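Local coordinates for TRAP-type C4-dicarboxylate:H+ symport system substrate-binding component DctP (Shewanella oneidensis, PDB 4MX6), which binds succinate and probably delivers C4-dicarboxylates in the periplasm to a TRAP-type symporter for uptake into the cell, at residues F119-D123 against M124-N128; V301-S304 against P305-Q309; Q310-D313 against V314-V318. All coordinates share one frame; numbering follows the deposited sequence. Where two conformers were deposited one is given.

Contact 1 of 3, residues F119-D123 against M124-N128; sequences FLFND and MDAVN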
loop_
_atom_site.group_PDB
_atom_site.type_symbol
_atom_site.label_atom_id
_atom_site.label_comp_id
_atom_site.label_asym_id
_atom_site.label_seq_id
_atom_site.Cartn_x
_atom_site.Cartn_y
_atom_site.Cartn_z
ATOM N N PHE A 119 -6.093 4.456 -12.256
ATOM C CA PHE A 119 -7.115 3.716 -12.989
ATOM C C PHE A 119 -6.535 2.596 -13.874
ATOM O O PHE A 119 -7.194 2.119 -14.796
ATOM C CB PHE A 119 -8.007 4.658 -13.814
ATOM C CG PHE A 119 -8.796 5.631 -12.972
ATOM C CD1 PHE A 119 -9.923 5.220 -12.289
ATOM C CD2 PHE A 119 -8.407 6.954 -12.872
ATOM C CE1 PHE A 119 -10.643 6.125 -11.516
ATOM C CE2 PHE A 119 -9.126 7.847 -12.099
ATOM C CZ PHE A 119 -10.244 7.428 -11.429
ATOM N N LEU A 120 -5.333 2.129 -13.568
ATOM C CA LEU A 120 -4.769 1.005 -14.309
ATOM C C LEU A 120 -5.563 -0.283 -14.079
ATOM O O LEU A 120 -5.881 -1.006 -15.029
ATOM C CB LEU A 120 -3.303 0.812 -13.931
ATOM C CG LEU A 120 -2.573 -0.338 -14.630
ATOM C CD1 LEU A 120 -2.622 -0.214 -16.152
ATOM C CD2 LEU A 120 -1.133 -0.382 -14.123
ATOM N N PHE A 121 -5.834 -0.581 -12.812
ATOM C CA PHE A 121 -6.569 -1.779 -12.437
ATOM C C PHE A 121 -8.006 -1.435 -12.077
ATOM O O PHE A 121 -8.268 -0.495 -11.320
ATOM C CB PHE A 121 -5.908 -2.443 -11.232
ATOM C CG PHE A 121 -4.480 -2.817 -11.470
ATOM C CD1 PHE A 121 -4.148 -3.889 -12.283
ATOM C CD2 PHE A 121 -3.454 -2.096 -10.885
ATOM C CE1 PHE A 121 -2.818 -4.234 -12.504
ATOM C CE2 PHE A 121 -2.126 -2.449 -11.113
ATOM C CZ PHE A 121 -1.824 -3.512 -11.933
ATOM N N ASN A 122 -8.949 -2.192 -12.620
ATOM C CA ASN A 122 -10.358 -1.932 -12.347
ATOM C C ASN A 122 -10.698 -2.210 -10.888
ATOM O O ASN A 122 -11.496 -1.494 -10.257
ATOM C CB ASN A 122 -11.260 -2.818 -13.208
ATOM C CG ASN A 122 -11.232 -2.447 -14.678
ATOM O OD1 ASN A 122 -10.766 -1.372 -15.050
ATOM N ND2 ASN A 122 -11.748 -3.338 -15.524
ATOM N N ASP A 123 -10.097 -3.266 -10.359
ATOM C CA ASP A 123 -10.461 -3.772 -9.050
ATOM C C ASP A 123 -9.368 -4.716 -8.551
ATOM O O ASP A 123 -8.373 -4.954 -9.248
ATOM C CB ASP A 123 -11.831 -4.466 -9.087
ATOM C CG ASP A 123 -11.899 -5.566 -10.110
ATOM O OD1 ASP A 123 -10.878 -6.238 -10.353
ATOM O OD2 ASP A 123 -13.003 -5.760 -10.682
ATOM N N MET A 124 -9.566 -5.255 -7.354
ATOM C CA MET A 124 -8.548 -6.072 -6.704
ATOM C C MET A 124 -8.343 -7.423 -7.378
ATOM O O MET A 124 -7.282 -8.024 -7.257
ATOM C CB MET A 124 -8.882 -6.261 -5.231
ATOM C CG MET A 124 -8.828 -4.968 -4.446
ATOM S SD MET A 124 -7.217 -4.209 -4.518
ATOM C CE MET A 124 -6.310 -5.358 -3.524
ATOM N N ASP A 125 -9.358 -7.921 -8.063
ATOM C CA ASP A 125 -9.204 -9.143 -8.843
ATOM C C ASP A 125 -8.164 -8.939 -9.956
ATOM O O ASP A 125 -7.330 -9.822 -10.214
ATOM C CB ASP A 125 -10.545 -9.597 -9.429
ATOM C CG ASP A 125 -11.499 -10.157 -8.376
ATOM O OD1 ASP A 125 -11.034 -10.722 -7.364
ATOM O OD2 ASP A 125 -12.729 -10.028 -8.567
ATOM N N ALA A 126 -8.211 -7.783 -10.617
ATOM C CA ALA A 126 -7.250 -7.485 -11.679
ATOM C C ALA A 126 -5.846 -7.309 -11.099
ATOM O O ALA A 126 -4.868 -7.797 -11.664
ATOM C CB ALA A 126 -7.679 -6.242 -12.438
ATOM N N VAL A 127 -5.757 -6.621 -9.963
ATOM C CA VAL A 127 -4.474 -6.461 -9.289
ATOM C C VAL A 127 -3.844 -7.818 -9.010
ATOM O O VAL A 127 -2.669 -8.062 -9.299
ATOM C CB VAL A 127 -4.657 -5.702 -7.945
ATOM C CG1 VAL A 127 -3.375 -5.685 -7.170
ATOM C CG2 VAL A 127 -5.154 -4.286 -8.195
ATOM N N ASN A 128 -4.640 -8.704 -8.432
ATOM C CA ASN A 128 -4.153 -10.020 -8.071
ATOM C C ASN A 128 -3.699 -10.821 -9.303
ATOM O O ASN A 128 -2.664 -11.478 -9.275
ATOM C CB ASN A 128 -5.204 -10.795 -7.305
ATOM C CG ASN A 128 -4.635 -11.989 -6.637
ATOM O OD1 ASN A 128 -3.893 -11.859 -5.663
ATOM N ND2 ASN A 128 -4.981 -13.166 -7.129
#
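F121 and V127 make the tightly packed side of this short contact, in which a loop turns into the first turn of helix 124-132. Methyl CG2 of V127 presses on the root of the aromatic side chain, with F121 CB and V127 CG2 3.6 Å apart, and the two side chains cross at about a right angle. Beyond that, the ring of F121 lies with one face against the helix backbone: V127 CA sits 4.3 Å from the ring centroid, 23° off the normal, a CH-pi contact displaced toward the rim. L120 CG covers the opposite face over its centre, so the ring is sandwiched between L120 of its own loop and the helix backbone. F121 CD1 also lies 4.2 Å from the methyl CB of A126.

The other side of the turn is polar and more open. D123 is the N-cap of the helix: with CG turned between its backbone N and carbonyl carbon (chi1 55°), the carboxylate reaches forward over the first turn. There OD1 of D123 accepts from A126 N at 3.1 Å, the donor arriving nearly along the C-O axis. The backbone carbonyl of the same residue starts the helical pattern, D123 O taking the N-H of V127 at 3.2 Å in the carbonyl plane, and only a weak bond from A126. D125, exposed, brings a second carboxylate near, its OD2 4.6 Å from OD1 of D123; this like charge is probably offset in part by the positive end of the helix dipole. M124, in the conformer given, turns the other way, onto strands 148-158 and 243-251, its side chain about 9 Å from that of Y246, a succinate-binding residue. On the loop, N338 bonds to N122 N and L120 O.

Contact 2 of 3, residues V301-S304 against P305-Q309; sequences VTLS and PAERQ
Two reciprocal hydrogen bonds between S304 and E307 give this contact its character, a capping box at the start of helix 305-326. In one direction the hydroxyl of S304, set between its backbone N and carbonyl carbon (chi1 76°), accepts from E307 N, the OG to N distance being 3.1 Å. In the other, the glutamate reaches back along an extended chain, and its OE1 takes the N-H of S304 at 2.8 Å, almost straight at 176°; the donor meets the anti side of the carboxylate, 28° out of its plane. The ordinary helical bond follows, R308 N to S304 O at 2.8 Å.

Charge adds to the grip on the glutamate. OE1 of E307 also forms a salt bridge with K168, whose ammonium bonds to T302 O as well, so one lysine ties the carboxylate to the loop just before the helix.

Apolar contact is slighter. L303 lays its side chain along the first turn, with CD1 4.1 Å from R308 CA and CB 4.2 Å from E307 CB. P305 follows the cap directly as the first helical residue, where the lack of an N-H costs no helical bond.

The turn thus leads from edge strand 299-301, which pairs with strand 235-237, into helix 305-326; L303 also touches T237 of that neighbouring strand.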
loop_
_atom_site.group_PDB
_atom_site.type_symbol
_atom_site.label_atom_id
_atom_site.label_comp_id
_atom_site.label_asym_id
_atom_site.label_seq_id
_atom_site.Cartn_x
_atom_site.Cartn_y
_atom_site.Cartn_z
ATOM N N VAL A 301 -19.513 10.297 -1.435
ATOM C CA VAL A 301 -19.750 10.861 -2.758
ATOM C C VAL A 301 -19.509 9.728 -3.752
ATOM O O VAL A 301 -18.455 9.096 -3.743
ATOM C CB VAL A 301 -18.770 12.033 -3.045
ATOM C CG1 VAL A 301 -18.957 12.571 -4.437
ATOM C CG2 VAL A 301 -18.949 13.152 -2.012
ATOM N N THR A 302 -20.510 9.450 -4.572
ATOM C CA THR A 302 -20.451 8.390 -5.565
ATOM C C THR A 302 -20.237 9.030 -6.935
ATOM O O THR A 302 -20.690 10.137 -7.161
ATOM C CB THR A 302 -21.779 7.580 -5.529
ATOM O OG1 THR A 302 -21.862 6.871 -4.283
ATOM C CG2 THR A 302 -21.879 6.606 -6.677
ATOM N N LEU A 303 -19.535 8.347 -7.835
ATOM C CA LEU A 303 -19.307 8.847 -9.194
ATOM C C LEU A 303 -20.235 8.162 -10.180
ATOM O O LEU A 303 -20.355 6.938 -10.174
ATOM C CB LEU A 303 -17.875 8.579 -9.648
ATOM C CG LEU A 303 -16.757 9.196 -8.812
ATOM C CD1 LEU A 303 -15.396 8.907 -9.445
ATOM C CD2 LEU A 303 -16.961 10.685 -8.643
ATOM N N SER A 304 -20.875 8.944 -11.041
ATOM C CA SER A 304 -21.601 8.379 -12.166
ATOM C C SER A 304 -20.605 7.812 -13.174
ATOM O O SER A 304 -19.416 8.107 -13.126
ATOM C CB SER A 304 -22.460 9.441 -12.856
ATOM O OG SER A 304 -21.656 10.301 -13.641
ATOM N N PRO A 305 -21.090 7.001 -14.107
ATOM C CA PRO A 305 -20.165 6.454 -15.103
ATOM C C PRO A 305 -19.427 7.539 -15.881
ATOM O O PRO A 305 -18.217 7.412 -16.090
ATOM C CB PRO A 305 -21.090 5.668 -16.025
ATOM C CG PRO A 305 -22.199 5.236 -15.127
ATOM C CD PRO A 305 -22.428 6.395 -14.200
ATOM N N ALA A 306 -20.131 8.586 -16.303
ATOM C CA ALA A 306 -19.488 9.669 -17.023
ATOM C C ALA A 306 -18.509 10.421 -16.135
ATOM O O ALA A 306 -17.465 10.855 -16.603
ATOM C CB ALA A 306 -20.518 10.626 -17.613
ATOM N N GLU A 307 -18.852 10.588 -14.860
ATOM C CA GLU A 307 -17.948 11.248 -13.939
ATOM C C GLU A 307 -16.670 10.433 -13.788
ATOM O O GLU A 307 -15.574 10.975 -13.842
ATOM C CB GLU A 307 -18.626 11.461 -12.585
ATOM C CG GLU A 307 -19.602 12.618 -12.630
ATOM C CD GLU A 307 -20.543 12.699 -11.437
ATOM O OE1 GLU A 307 -20.690 11.720 -10.677
ATOM O OE2 GLU A 307 -21.166 13.770 -11.285
ATOM N N ARG A 308 -16.799 9.122 -13.596
ATOM C CA ARG A 308 -15.609 8.282 -13.497
ATOM C C ARG A 308 -14.767 8.412 -14.766
ATOM O O ARG A 308 -13.540 8.525 -14.690
ATOM C CB ARG A 308 -15.968 6.813 -13.252
ATOM C CG ARG A 308 -14.724 5.905 -13.108
ATOM C CD ARG A 308 -15.051 4.410 -13.149
ATOM N NE ARG A 308 -13.896 3.571 -12.784
ATOM C CZ ARG A 308 -12.997 3.069 -13.625
ATOM N NH1 ARG A 308 -13.083 3.290 -14.931
ATOM N NH2 ARG A 308 -12.002 2.325 -13.153
ATOM N N GLN A 309 -15.407 8.388 -15.925
ATOM C CA GLN A 309 -14.654 8.426 -17.177
ATOM C C GLN A 309 -13.885 9.740 -17.321
ATOM O O GLN A 309 -12.784 9.757 -17.869
ATOM C CB GLN A 309 -15.558 8.192 -18.389
ATOM C CG GLN A 309 -14.770 7.925 -19.669
ATOM C CD GLN A 309 -13.967 6.637 -19.606
ATOM O OE1 GLN A 309 -14.478 5.595 -19.206
ATOM N NE2 GLN A 309 -12.700 6.712 -19.977
#

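Contact 3 of 3, residues Q310-D313 against V314-V318; sequences QWVD and VMKPV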
loop_
_atom_site.group_PDB
_atom_site.type_symbol
_atom_site.label_atom_id
_atom_site.label_comp_id
_atom_site.label_asym_id
_atom_site.label_seq_id
_atom_site.Cartn_x
_atom_site.Cartn_y
_atom_site.Cartn_z
ATOM N N GLN A 310 -14.438 10.840 -16.810
ATOM C CA GLN A 310 -13.712 12.105 -16.869
ATOM C C GLN A 310 -12.410 12.000 -16.072
ATOM O O GLN A 310 -11.356 12.467 -16.503
ATOM C CB GLN A 310 -14.576 13.257 -16.345
ATOM C CG GLN A 310 -15.717 13.608 -17.285
ATOM C CD GLN A 310 -16.616 14.751 -16.837
ATOM O OE1 GLN A 310 -16.730 15.085 -15.668
ATOM N NE2 GLN A 310 -17.300 15.328 -17.795
ATOM N N TRP A 311 -12.485 11.383 -14.899
ATOM C CA TRP A 311 -11.281 11.155 -14.100
ATOM C C TRP A 311 -10.284 10.221 -14.802
ATOM O O TRP A 311 -9.077 10.459 -14.795
ATOM C CB TRP A 311 -11.670 10.580 -12.739
ATOM C CG TRP A 311 -12.112 11.578 -11.695
ATOM C CD1 TRP A 311 -13.384 11.875 -11.314
ATOM C CD2 TRP A 311 -11.249 12.384 -10.895
ATOM N NE1 TRP A 311 -13.361 12.812 -10.314
ATOM C CE2 TRP A 311 -12.059 13.134 -10.030
ATOM C CE3 TRP A 311 -9.863 12.518 -10.811
ATOM C CZ2 TRP A 311 -11.519 14.037 -9.104
ATOM C CZ3 TRP A 311 -9.327 13.406 -9.891
ATOM C CH2 TRP A 311 -10.151 14.136 -9.045
ATOM N N VAL A 312 -10.785 9.143 -15.385
ATOM C CA VAL A 312 -9.906 8.225 -16.104
ATOM C C VAL A 312 -9.152 8.966 -17.205
ATOM O O VAL A 312 -7.926 8.836 -17.343
ATOM C CB VAL A 312 -10.699 7.057 -16.713
ATOM C CG1 VAL A 312 -9.814 6.188 -17.603
ATOM C CG2 VAL A 312 -11.323 6.229 -15.611
ATOM N N ASP A 313 -9.887 9.735 -17.996
ATOM C CA ASP A 313 -9.312 10.383 -19.166
ATOM C C ASP A 313 -8.215 11.381 -18.814
ATOM O O ASP A 313 -7.182 11.432 -19.478
ATOM C CB ASP A 313 -10.410 11.093 -19.972
ATOM C CG ASP A 313 -11.351 10.125 -20.675
ATOM O OD1 ASP A 313 -11.057 8.914 -20.731
ATOM O OD2 ASP A 313 -12.390 10.587 -21.192
ATOM N N VAL A 314 -8.446 12.187 -17.782
ATOM C CA VAL A 314 -7.480 13.202 -17.391
ATOM C C VAL A 314 -6.213 12.588 -16.769
ATOM O O VAL A 314 -5.160 13.229 -16.729
ATOM C CB VAL A 314 -8.131 14.220 -16.422
ATOM C CG1 VAL A 314 -8.267 13.651 -15.025
ATOM C CG2 VAL A 314 -7.342 15.491 -16.375
ATOM N N MET A 315 -6.304 11.342 -16.307
ATOM C CA MET A 315 -5.177 10.665 -15.668
ATOM C C MET A 315 -4.298 9.877 -16.640
ATOM O O MET A 315 -3.179 9.535 -16.299
ATOM C CB MET A 315 -5.666 9.741 -14.549
ATOM C CG MET A 315 -6.218 10.477 -13.362
ATOM S SD MET A 315 -4.994 11.545 -12.601
ATOM C CE MET A 315 -5.972 12.216 -11.252
ATOM N N LYS A 316 -4.794 9.588 -17.840
ATOM C CA LYS A 316 -4.030 8.798 -18.805
ATOM C C LYS A 316 -2.665 9.405 -19.134
ATOM O O LYS A 316 -1.706 8.663 -19.304
ATOM C CB LYS A 316 -4.848 8.531 -20.066
ATOM C CG LYS A 316 -5.931 7.481 -19.893
ATOM C CD LYS A 316 -5.338 6.085 -19.810
ATOM C CE LYS A 316 -6.413 5.013 -19.704
ATOM N NZ LYS A 316 -7.331 4.989 -20.873
ATOM N N PRO A 317 -2.547 10.748 -19.193
ATOM C CA PRO A 317 -1.206 11.293 -19.451
ATOM C C PRO A 317 -0.154 10.931 -18.392
ATOM O O PRO A 317 1.045 10.993 -18.688
ATOM C CB PRO A 317 -1.443 12.806 -19.522
ATOM C CG PRO A 317 -2.837 12.925 -20.006
ATOM C CD PRO A 317 -3.574 11.802 -19.270
ATOM N N VAL A 318 -0.570 10.556 -17.187
ATOM C CA VAL A 318 0.392 10.101 -16.180
ATOM C C VAL A 318 1.044 8.806 -16.659
ATOM O O VAL A 318 2.243 8.599 -16.482
ATOM C CB VAL A 318 -0.297 9.890 -14.816
ATOM C CG1 VAL A 318 0.685 9.317 -13.803
ATOM C CG2 VAL A 318 -0.908 11.199 -14.317
HETATM O O HOH W 1 -9.277 7.113 -21.328
#
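Between Q310-D313 and V314-V318 the backbone of helix 305-326 passes from regular alpha-helical bonding to a kink. V314 N still bonds Q310 O at 3.2 Å, the usual link to the fourth residue back. One residue on, the pattern slips: M315 N gives only a weak bond to W311 O and also bonds V312 O, approaching from above the carbonyl plane rather than on a lone pair. K316 N is likewise shared, weakly, between V312 O and D313 O. P317 has no N-H to offer, and its ring carbon CD instead lies 3.6 Å from D313 O. V318 N donates to M315 O.

Among the side chains, W311 and M315, both buried, run side by side. With chi2 bent to -61°, the methionine brings its terminal methyl to the indole edge, in the ring plane, CE being 3.8 Å from CZ3 of W311. The indole also meets the ring of F161, and M315 touches P118 and Q189. V314 CG1, set between the backbone N and the carbonyl carbon, lies 3.3 Å from W311 O.

V312, buried, and K316, exposed, lie side by side pointing the same way. At the exposed part a water donates to D313 OD1 at 2.6 Å and accepts from K316 NZ at 2.9 Å. Q309 also donates to D313 OD1, and K316 makes a cation-pi contact with W319. D313 OD1 and K316 NZ, 5.4 Å apart, probably attract one another through the bridging water, without a direct salt bridge, while the backbone at the kink is held partly by weak, shared bonds, as expected ahead of a proline without an N-H.

Contacts 2 and 3 both use helix 305-326, contact 2 its capped start and contact 3 its kink, whereas contact 1 opens a different helix and meets both through F119. That phenylalanine packs on R308 at the edge of contact 2 and on W311, V312 and M315 of contact 3, and L303, in the loop before the helix, touches W311 further along it. Contact 2 lies at the surface and is mainly polar; contacts 1 and 3 are partly buried, each pairing an aromatic side with a more open polar one. Both helix starts use a side-chain cap, but serine shares its box with a glutamate, while aspartate in contact 1 caps by itself.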